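Long-range contacts in inactive Zymogen C11 Protease (Parabacteroides distasonis, PDB 6MZO), which is an inactive zymogen of a clostripain-like (C11 family) cysteine protease of clan CD, which probably cleaves peptide bonds once activated: residues E223-K231 with Y322-L331; L254-M265 with Y276-L285. One frame throughout, in Å; residues are numbered along the deposited sequence.

How the contacts relate
Contact 2 packs directly against one segment of contact 1, 322-331. Contact 1 lays segment 322-331 against strand 226-231 of the main sheet, and contact 2 backs it from farther out, its centre about 16 Å from that of contact 1 and about 22 Å from the centre of the protein chain. Two probable hydrogen bonds join them: Ser329 OG lies 2.7 Å from Asp277 OD1, and Asn326 N lies 2.8 Å from Gln263 OE1. Ser329 CB also packs against Asp279 CB at 3.4 Å. Along the sequence, both segments of contact 2 fall between those of contact 1. A glycerol, probably from the crystallisation liquor, lies about 3 Å from the Leu254 side chain.

Contact 1: residues E223-K231 with Y322-L331; sequences EAGTISVMK and YLPVNKYSGL
Ser228 and Tyr328 supply the two hydrogen bonds that bind strand 226-231 to segment 322-331, which leaves strand 321-324 and continues as a loop. Ser228 OG donates to Gly330 O over 2.7 Å, using an in-plane lone pair of the carbonyl. The serine hydroxyl sits between its own backbone N and carbonyl carbon (chi1 57°), which aims it at the glycine, and a further bond to Ser166 holds it. Tyr328 reaches in the other direction: its OH donates to Ile227 O at 2.8 Å, coming down from well above the carbonyl plane (63° out of it). The phenol also lies against Thr226, whose CB is 3.5 Å from Tyr328 OH, while the hydroxyl of Thr226 is taken by Ser184 and Thr186. Gly330 N, 3.8 Å above the ring plane, covers the centre of one Tyr328 face. Flanking these bonds are apolar contacts, Met230 SD with Leu331 CD2 at 3.7 Å and Ala224 CB near the edge of the Tyr322 ring, 4.1 Å from CE2. Farther out, the strand runs antiparallel between 178-183 and 302-307 in the central sheet of the caspase-like clan CD fold, and Ile227 and Val229 turn away onto helix 209-220. Each segment thus offers a backbone carbonyl to a side-chain hydroxyl of the other, so neutral polar groups make this largely buried join, without a salt bridge across it.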
loop_
_atom_site.group_PDB
_atom_site.type_symbol
_atom_site.label_atom_id
_atom_site.label_comp_id
_atom_site.label_asym_id
_atom_site.label_seq_id
_atom_site.Cartn_x
_atom_site.Cartn_y
_atom_site.Cartn_z
ATOM N N GLU A 223 -3.054 -10.886 17.000
ATOM C CA GLU A 223 -1.876 -11.404 16.350
ATOM C C GLU A 223 -0.931 -10.218 16.166
ATOM O O GLU A 223 -0.532 -9.564 17.153
ATOM C CB GLU A 223 -2.211 -12.049 15.022
ATOM C CG GLU A 223 -2.834 -13.377 15.168
ATOM C CD GLU A 223 -1.927 -14.288 15.927
ATOM O OE1 GLU A 223 -0.928 -14.744 15.328
ATOM O OE2 GLU A 223 -2.200 -14.539 17.119
ATOM N N ALA A 224 -0.580 -9.920 14.918
ATOM C CA ALA A 224 0.269 -8.786 14.667
ATOM C C ALA A 224 -0.089 -8.137 13.336
ATOM O O ALA A 224 -0.420 -8.832 12.370
ATOM C CB ALA A 224 1.711 -9.185 14.637
ATOM N N GLY A 225 -0.102 -6.819 13.323
ATOM C CA GLY A 225 -0.383 -6.094 12.095
ATOM C C GLY A 225 -0.382 -4.598 12.367
ATOM O O GLY A 225 -0.663 -4.180 13.493
ATOM N N THR A 226 -0.056 -3.816 11.343
ATOM C CA THR A 226 -0.050 -2.363 11.423
ATOM C C THR A 226 -0.807 -1.847 10.239
ATOM O O THR A 226 -0.636 -2.425 9.127
ATOM C CB THR A 226 1.378 -1.753 11.417
ATOM O OG1 THR A 226 2.014 -2.022 10.141
ATOM C CG2 THR A 226 2.240 -2.302 12.597
ATOM N N ILE A 227 -1.616 -0.783 10.414
ATOM C CA ILE A 227 -2.399 -0.250 9.282
ATOM C C ILE A 227 -2.456 1.268 9.427
ATOM O O ILE A 227 -2.333 1.821 10.544
ATOM C CB ILE A 227 -3.830 -0.879 9.268
ATOM C CG1 ILE A 227 -4.564 -0.597 7.935
ATOM C CG2 ILE A 227 -4.581 -0.474 10.535
ATOM C CD1 ILE A 227 -3.892 -1.430 6.883
ATOM N N SER A 228 -2.555 1.952 8.301
ATOM C CA SER A 228 -2.830 3.389 8.286
ATOM C C SER A 228 -3.505 3.826 7.040
ATOM O O SER A 228 -3.511 3.097 6.013
ATOM C CB SER A 228 -1.550 4.196 8.456
ATOM O OG SER A 228 -0.597 3.865 7.454
ATOM N N VAL A 229 -4.161 4.968 7.182
ATOM C CA VAL A 229 -4.888 5.561 6.075
ATOM C C VAL A 229 -4.449 7.011 5.884
ATOM O O VAL A 229 -4.512 7.808 6.857
ATOM C CB VAL A 229 -6.393 5.599 6.368
ATOM C CG1 VAL A 229 -7.124 6.206 5.174
ATOM C CG2 VAL A 229 -6.953 4.235 6.578
ATOM N N MET A 230 -4.047 7.364 4.672
ATOM C CA MET A 230 -3.528 8.718 4.417
ATOM C C MET A 230 -4.506 9.473 3.546
ATOM O O MET A 230 -5.075 8.927 2.567
ATOM C CB MET A 230 -2.124 8.658 3.754
ATOM C CG MET A 230 -0.951 8.539 4.711
ATOM S SD MET A 230 -1.037 7.118 5.792
ATOM C CE MET A 230 -0.916 5.812 4.548
ATOM N N LYS A 231 -4.714 10.760 3.896
ATOM C CA LYS A 231 -5.610 11.636 3.160
ATOM C C LYS A 231 -4.759 12.460 2.170
ATOM O O LYS A 231 -3.998 13.381 2.552
ATOM C CB LYS A 231 -6.396 12.566 4.151
ATOM C CG LYS A 231 -7.491 13.430 3.468
ATOM C CD LYS A 231 -8.296 14.075 4.614
ATOM C CE LYS A 231 -9.339 15.038 4.059
ATOM N NZ LYS A 231 -8.641 16.295 3.769
ATOM N N TYR A 322 9.100 -11.495 15.235
ATOM C CA TYR A 322 8.149 -10.529 15.773
ATOM C C TYR A 322 8.963 -9.502 16.501
ATOM O O TYR A 322 9.749 -9.832 17.370
ATOM C CB TYR A 322 7.111 -11.160 16.701
ATOM C CG TYR A 322 6.177 -12.117 16.003
ATOM C CD1 TYR A 322 6.549 -13.437 15.785
ATOM C CD2 TYR A 322 4.928 -11.698 15.556
ATOM C CE1 TYR A 322 5.704 -14.323 15.138
ATOM C CE2 TYR A 322 4.060 -12.578 14.905
ATOM C CZ TYR A 322 4.456 -13.890 14.692
ATOM O OH TYR A 322 3.618 -14.784 14.052
ATOM N N LEU A 323 8.780 -8.248 16.136
ATOM C CA LEU A 323 9.536 -7.164 16.722
ATOM C C LEU A 323 8.560 -6.183 17.358
ATOM O O LEU A 323 7.505 -5.916 16.828
ATOM C CB LEU A 323 10.392 -6.448 15.630
ATOM C CG LEU A 323 11.462 -7.300 14.946
ATOM C CD1 LEU A 323 12.150 -6.469 13.845
ATOM C CD2 LEU A 323 12.511 -7.799 15.914
ATOM N N PRO A 324 8.931 -5.578 18.473
ATOM C CA PRO A 324 8.136 -4.609 19.243
ATOM C C PRO A 324 7.907 -3.302 18.487
ATOM O O PRO A 324 8.821 -2.767 17.871
ATOM C CB PRO A 324 8.988 -4.406 20.516
ATOM C CG PRO A 324 10.391 -4.588 19.981
ATOM C CD PRO A 324 10.227 -5.828 19.137
ATOM N N VAL A 325 6.647 -2.857 18.469
ATOM C CA VAL A 325 6.291 -1.539 17.935
ATOM C C VAL A 325 6.161 -0.654 19.130
ATOM O O VAL A 325 5.119 -0.645 19.788
ATOM C CB VAL A 325 4.991 -1.577 17.149
ATOM C CG1 VAL A 325 4.611 -0.150 16.693
ATOM C CG2 VAL A 325 5.210 -2.446 15.914
ATOM N N ASN A 326 7.268 0.031 19.452
ATOM C CA ASN A 326 7.291 0.908 20.612
ATOM C C ASN A 326 6.913 2.348 20.254
ATOM O O ASN A 326 6.439 3.072 21.118
ATOM C CB ASN A 326 8.671 0.902 21.295
ATOM C CG ASN A 326 9.082 -0.477 21.819
ATOM O OD1 ASN A 326 10.228 -0.904 21.635
ATOM N ND2 ASN A 326 8.152 -1.184 22.455
ATOM N N LYS A 327 7.109 2.757 18.993
ATOM C CA LYS A 327 6.740 4.096 18.483
ATOM C C LYS A 327 6.006 3.862 17.200
ATOM O O LYS A 327 6.483 3.084 16.383
ATOM C CB LYS A 327 7.949 4.995 18.213
ATOM C CG LYS A 327 8.665 5.354 19.589
ATOM C CD LYS A 327 9.873 6.186 19.335
ATOM C CE LYS A 327 10.553 6.526 20.681
ATOM N NZ LYS A 327 11.843 7.243 20.427
ATOM N N TYR A 328 4.861 4.510 17.004
ATOM C CA TYR A 328 4.101 4.166 15.785
ATOM C C TYR A 328 3.428 5.397 15.248
ATOM O O TYR A 328 2.397 5.857 15.840
ATOM C CB TYR A 328 3.062 3.075 16.126
ATOM C CG TYR A 328 2.282 2.672 14.908
ATOM C CD1 TYR A 328 2.918 2.030 13.900
ATOM C CD2 TYR A 328 0.892 2.941 14.783
ATOM C CE1 TYR A 328 2.259 1.674 12.715
ATOM C CE2 TYR A 328 0.204 2.568 13.600
ATOM C CZ TYR A 328 0.906 1.942 12.598
ATOM O OH TYR A 328 0.295 1.601 11.423
ATOM N N SER A 329 3.960 5.959 14.132
ATOM C CA SER A 329 3.332 7.174 13.552
ATOM C C SER A 329 2.371 6.853 12.380
ATOM O O SER A 329 1.611 7.713 11.911
ATOM C CB SER A 329 4.455 8.153 13.112
ATOM O OG SER A 329 5.131 7.613 11.976
ATOM N N GLY A 330 2.369 5.582 11.956
ATOM C CA GLY A 330 1.520 5.133 10.831
ATOM C C GLY A 330 2.227 5.307 9.493
ATOM O O GLY A 330 1.718 4.881 8.491
ATOM N N LEU A 331 3.442 5.910 9.489
ATOM C CA LEU A 331 4.197 6.028 8.223
ATOM C C LEU A 331 5.644 5.587 8.472
ATOM O O LEU A 331 6.222 5.931 9.469
ATOM C CB LEU A 331 4.236 7.459 7.658
ATOM C CG LEU A 331 2.880 7.898 7.020
ATOM C CD1 LEU A 331 3.015 9.384 6.650
ATOM C CD2 LEU A 331 2.647 7.091 5.807
#

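Contact 2: residues L254-M265 with Y276-L285; sequences LFAVPVSELQIM and YDFDDYVSRL
Asp280 OD2 is gripped from two directions: Gln263 N donates to it over 2.8 Å (158° at the hydrogen), nearly along its C-O bond, and a water donates to it while also bonding Glu261 O. With CG anti to the backbone N (chi1 -163°), Asp280 carries its carboxylate across to that amide. The other oxygen, OD1, receives Arg284 NH2 at 2.9 Å in a salt bridge lying in the guanidinium plane, so the carboxylate is fixed at both ends and its negative charge is probably stabilised. Leu262 CD2 covers one face of that guanidinium, 3.7 Å from Arg284 NE. Its other branch, CD1, lies over a face of the Tyr276 ring, offset toward the rim, in a CH-pi contact 4.3 Å from the centroid. Val259 crosses this tyrosine at about a right angle, its CB 3.4 Å from Tyr276 OH. Gln263 O comes to the edge of the ring and accepts Asp277 N (3.0 Å), one of the backbone bonds that make the single bridge between Ile264 and Tyr276; the other joins Met265 and Leu275. Here strand 275-277, paired with 332-334, passes straight into helix 278-283, with Asp277 as the N-cap: its OD2 accepts Asp280 N at 3.0 Å, and segment 322-331 holds its OD1. At the far end of the helix Val257 CG2 packs on Leu285 CD2 at 3.7 Å, while CG1 lies near the Tyr281 ring edge.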
loop_
_atom_site.group_PDB
_atom_site.type_symbol
_atom_site.label_atom_id
_atom_site.label_comp_id
_atom_site.label_asym_id
_atom_site.label_seq_id
_atom_site.Cartn_x
_atom_site.Cartn_y
_atom_site.Cartn_z
ATOM N N LEU A 254 22.808 14.033 7.864
ATOM C CA LEU A 254 21.891 12.910 7.813
ATOM C C LEU A 254 22.539 11.637 8.360
ATOM O O LEU A 254 21.926 10.854 9.100
ATOM C CB LEU A 254 21.410 12.684 6.365
ATOM C CG LEU A 254 20.689 13.920 5.856
ATOM C CD1 LEU A 254 20.459 13.713 4.316
ATOM C CD2 LEU A 254 19.311 14.113 6.512
ATOM N N PHE A 255 23.795 11.467 7.996
ATOM C CA PHE A 255 24.491 10.239 8.330
ATOM C C PHE A 255 24.810 10.187 9.811
ATOM O O PHE A 255 25.076 9.116 10.361
ATOM C CB PHE A 255 25.790 10.117 7.519
ATOM C CG PHE A 255 25.580 9.899 6.012
ATOM C CD1 PHE A 255 24.327 9.552 5.493
ATOM C CD2 PHE A 255 26.640 10.051 5.150
ATOM C CE1 PHE A 255 24.189 9.371 4.142
ATOM C CE2 PHE A 255 26.519 9.846 3.783
ATOM C CZ PHE A 255 25.279 9.503 3.272
ATOM N N ALA A 256 24.790 11.332 10.468
ATOM C CA ALA A 256 25.003 11.370 11.914
ATOM C C ALA A 256 23.807 10.837 12.738
ATOM O O ALA A 256 23.938 10.546 13.952
ATOM C CB ALA A 256 25.365 12.824 12.351
ATOM N N VAL A 257 22.643 10.671 12.126
ATOM C CA VAL A 257 21.531 10.086 12.851
ATOM C C VAL A 257 21.784 8.605 13.112
ATOM O O VAL A 257 21.980 7.847 12.161
ATOM C CB VAL A 257 20.220 10.208 12.075
ATOM C CG1 VAL A 257 19.094 9.456 12.800
ATOM C CG2 VAL A 257 19.908 11.682 11.735
ATOM N N PRO A 258 21.728 8.178 14.380
ATOM C CA PRO A 258 22.040 6.767 14.662
ATOM C C PRO A 258 20.829 5.832 14.520
ATOM O O PRO A 258 19.914 5.806 15.356
ATOM C CB PRO A 258 22.535 6.811 16.121
ATOM C CG PRO A 258 21.711 7.897 16.758
ATOM C CD PRO A 258 21.387 8.926 15.613
ATOM N N VAL A 259 20.833 5.028 13.462
ATOM C CA VAL A 259 19.667 4.168 13.231
ATOM C C VAL A 259 19.462 3.116 14.310
ATOM O O VAL A 259 18.377 2.585 14.447
ATOM C CB VAL A 259 19.704 3.435 11.892
ATOM C CG1 VAL A 259 19.655 4.449 10.764
ATOM C CG2 VAL A 259 20.932 2.531 11.823
ATOM N N SER A 260 20.520 2.801 15.044
ATOM C CA SER A 260 20.430 1.796 16.095
ATOM C C SER A 260 19.496 2.233 17.224
ATOM O O SER A 260 19.032 1.401 18.017
ATOM C CB SER A 260 21.822 1.520 16.630
ATOM O OG SER A 260 22.306 2.681 17.287
ATOM N N GLU A 261 19.173 3.538 17.230
ATOM C CA GLU A 261 18.281 4.140 18.217
ATOM C C GLU A 261 16.846 4.254 17.692
ATOM O O GLU A 261 15.949 4.610 18.460
ATOM C CB GLU A 261 18.744 5.555 18.586
ATOM C CG GLU A 261 20.137 5.619 19.157
ATOM C CD GLU A 261 20.232 4.781 20.373
ATOM O OE1 GLU A 261 19.475 5.045 21.329
ATOM O OE2 GLU A 261 21.024 3.825 20.350
ATOM N N LEU A 262 16.644 3.999 16.397
ATOM C CA LEU A 262 15.343 4.289 15.783
ATOM C C LEU A 262 14.387 3.115 15.809
ATOM O O LEU A 262 14.813 1.971 15.770
ATOM C CB LEU A 262 15.495 4.689 14.307
ATOM C CG LEU A 262 16.194 6.012 14.036
ATOM C CD1 LEU A 262 16.352 6.208 12.491
ATOM C CD2 LEU A 262 15.374 7.140 14.657
ATOM N N GLN A 263 13.072 3.402 15.822
ATOM C CA GLN A 263 12.105 2.352 15.734
ATOM C C GLN A 263 12.140 1.718 14.332
ATOM O O GLN A 263 11.867 2.371 13.335
ATOM C CB GLN A 263 10.680 2.896 16.013
ATOM C CG GLN A 263 9.518 1.945 15.615
ATOM C CD GLN A 263 9.375 0.767 16.520
ATOM O OE1 GLN A 263 9.232 0.913 17.740
ATOM N NE2 GLN A 263 9.426 -0.422 15.962
ATOM N N ILE A 264 12.428 0.428 14.286
ATOM C CA ILE A 264 12.443 -0.263 12.977
ATOM C C ILE A 264 11.040 -0.364 12.361
ATOM O O ILE A 264 10.081 -0.625 13.101
ATOM C CB ILE A 264 13.016 -1.688 13.142
ATOM C CG1 ILE A 264 14.475 -1.595 13.401
ATOM C CG2 ILE A 264 12.793 -2.555 11.853
ATOM C CD1 ILE A 264 15.001 -2.914 13.955
ATOM N N MET A 265 10.928 -0.195 11.040
ATOM C CA MET A 265 9.660 -0.539 10.351
ATOM C C MET A 265 9.906 -1.679 9.389
ATOM O O MET A 265 9.075 -2.586 9.307
ATOM C CB MET A 265 9.076 0.700 9.613
ATOM C CG MET A 265 8.452 1.661 10.641
ATOM S SD MET A 265 6.784 1.086 11.196
ATOM C CE MET A 265 6.898 1.215 12.987
ATOM N N TYR A 276 12.350 3.110 8.667
ATOM C CA TYR A 276 12.116 3.302 10.076
ATOM C C TYR A 276 10.864 4.150 10.301
ATOM O O TYR A 276 10.321 4.642 9.387
ATOM C CB TYR A 276 13.313 3.999 10.690
ATOM C CG TYR A 276 14.547 3.146 10.709
ATOM C CD1 TYR A 276 15.409 3.112 9.650
ATOM C CD2 TYR A 276 14.825 2.366 11.773
ATOM C CE1 TYR A 276 16.525 2.325 9.666
ATOM C CE2 TYR A 276 15.936 1.576 11.795
ATOM C CZ TYR A 276 16.786 1.565 10.742
ATOM O OH TYR A 276 17.888 0.774 10.776
ATOM N N ASP A 277 10.428 4.306 11.540
ATOM C CA ASP A 277 9.264 5.123 11.800
ATOM C C ASP A 277 9.540 6.574 11.435
ATOM O O ASP A 277 10.516 7.118 11.811
ATOM C CB ASP A 277 8.799 5.044 13.250
ATOM C CG ASP A 277 7.612 5.925 13.525
ATOM O OD1 ASP A 277 6.560 5.596 13.041
ATOM O OD2 ASP A 277 7.758 6.944 14.163
ATOM N N PHE A 278 8.619 7.172 10.709
ATOM C CA PHE A 278 8.750 8.523 10.225
ATOM C C PHE A 278 8.918 9.592 11.310
ATOM O O PHE A 278 9.806 10.366 11.279
ATOM C CB PHE A 278 7.567 8.798 9.309
ATOM C CG PHE A 278 7.650 10.050 8.504
ATOM C CD1 PHE A 278 8.833 10.630 8.173
ATOM C CD2 PHE A 278 6.512 10.613 8.044
ATOM C CE1 PHE A 278 8.866 11.747 7.397
ATOM C CE2 PHE A 278 6.531 11.733 7.271
ATOM C CZ PHE A 278 7.714 12.302 6.944
ATOM N N ASP A 279 8.026 9.577 12.282
ATOM C CA ASP A 279 8.062 10.537 13.356
ATOM C C ASP A 279 9.345 10.406 14.153
ATOM O O ASP A 279 9.963 11.365 14.437
ATOM C CB ASP A 279 6.811 10.393 14.239
ATOM C CG ASP A 279 6.763 11.379 15.389
ATOM O OD1 ASP A 279 7.562 11.280 16.271
ATOM O OD2 ASP A 279 5.881 12.207 15.392
ATOM N N ASP A 280 9.727 9.190 14.475
ATOM C CA ASP A 280 10.935 8.947 15.214
ATOM C C ASP A 280 12.143 9.557 14.487
ATOM O O ASP A 280 12.902 10.255 15.070
ATOM C CB ASP A 280 11.108 7.460 15.453
ATOM C CG ASP A 280 12.106 7.137 16.554
ATOM O OD1 ASP A 280 12.476 8.021 17.283
ATOM O OD2 ASP A 280 12.479 5.990 16.642
ATOM N N TYR A 281 12.264 9.288 13.206
ATOM C CA TYR A 281 13.356 9.838 12.425
ATOM C C TYR A 281 13.342 11.356 12.448
ATOM O O TYR A 281 14.314 11.980 12.741
ATOM C CB TYR A 281 13.276 9.349 10.993
ATOM C CG TYR A 281 14.354 9.858 10.080
ATOM C CD1 TYR A 281 15.663 9.843 10.466
ATOM C CD2 TYR A 281 14.051 10.325 8.834
ATOM C CE1 TYR A 281 16.652 10.305 9.626
ATOM C CE2 TYR A 281 15.024 10.778 7.986
ATOM C CZ TYR A 281 16.321 10.759 8.397
ATOM O OH TYR A 281 17.287 11.206 7.572
ATOM N N VAL A 282 12.216 11.935 12.107
ATOM C CA VAL A 282 12.103 13.392 12.094
ATOM C C VAL A 282 12.431 14.000 13.454
ATOM O O VAL A 282 13.119 15.051 13.530
ATOM C CB VAL A 282 10.617 13.836 11.613
ATOM C CG1 VAL A 282 10.362 15.285 11.988
ATOM C CG2 VAL A 282 10.490 13.630 10.128
ATOM N N SER A 283 12.060 13.317 14.543
ATOM C CA SER A 283 12.369 13.845 15.875
ATOM C C SER A 283 13.900 13.971 16.148
ATOM O O SER A 283 14.322 14.746 17.012
ATOM C CB SER A 283 11.705 12.961 16.979
ATOM O OG SER A 283 12.512 11.796 17.196
ATOM N N ARG A 284 14.726 13.259 15.373
ATOM C CA ARG A 284 16.191 13.336 15.494
ATOM C C ARG A 284 16.815 14.508 14.769
ATOM O O ARG A 284 17.970 14.859 15.015
ATOM C CB ARG A 284 16.878 12.083 14.942
ATOM C CG ARG A 284 16.360 10.757 15.434
ATOM C CD ARG A 284 16.237 10.767 16.892
ATOM N NE ARG A 284 15.408 9.666 17.373
ATOM C CZ ARG A 284 15.796 8.789 18.298
ATOM N NH1 ARG A 284 17.030 8.896 18.856
ATOM N NH2 ARG A 284 14.968 7.820 18.664
ATOM N N LEU A 285 16.071 15.126 13.888
ATOM C CA LEU A 285 16.586 16.187 13.023
ATOM C C LEU A 285 15.886 17.517 13.251
ATOM O O LEU A 285 16.520 18.578 13.114
ATOM C CB LEU A 285 16.418 15.792 11.565
ATOM C CG LEU A 285 17.358 14.667 11.089
ATOM C CD1 LEU A 285 16.940 14.234 9.705
ATOM C CD2 LEU A 285 18.820 15.165 11.036
HETATM O O HOH W 1 19.671 9.845 8.051
HETATM O O HOH W 2 13.159 5.106 19.178
#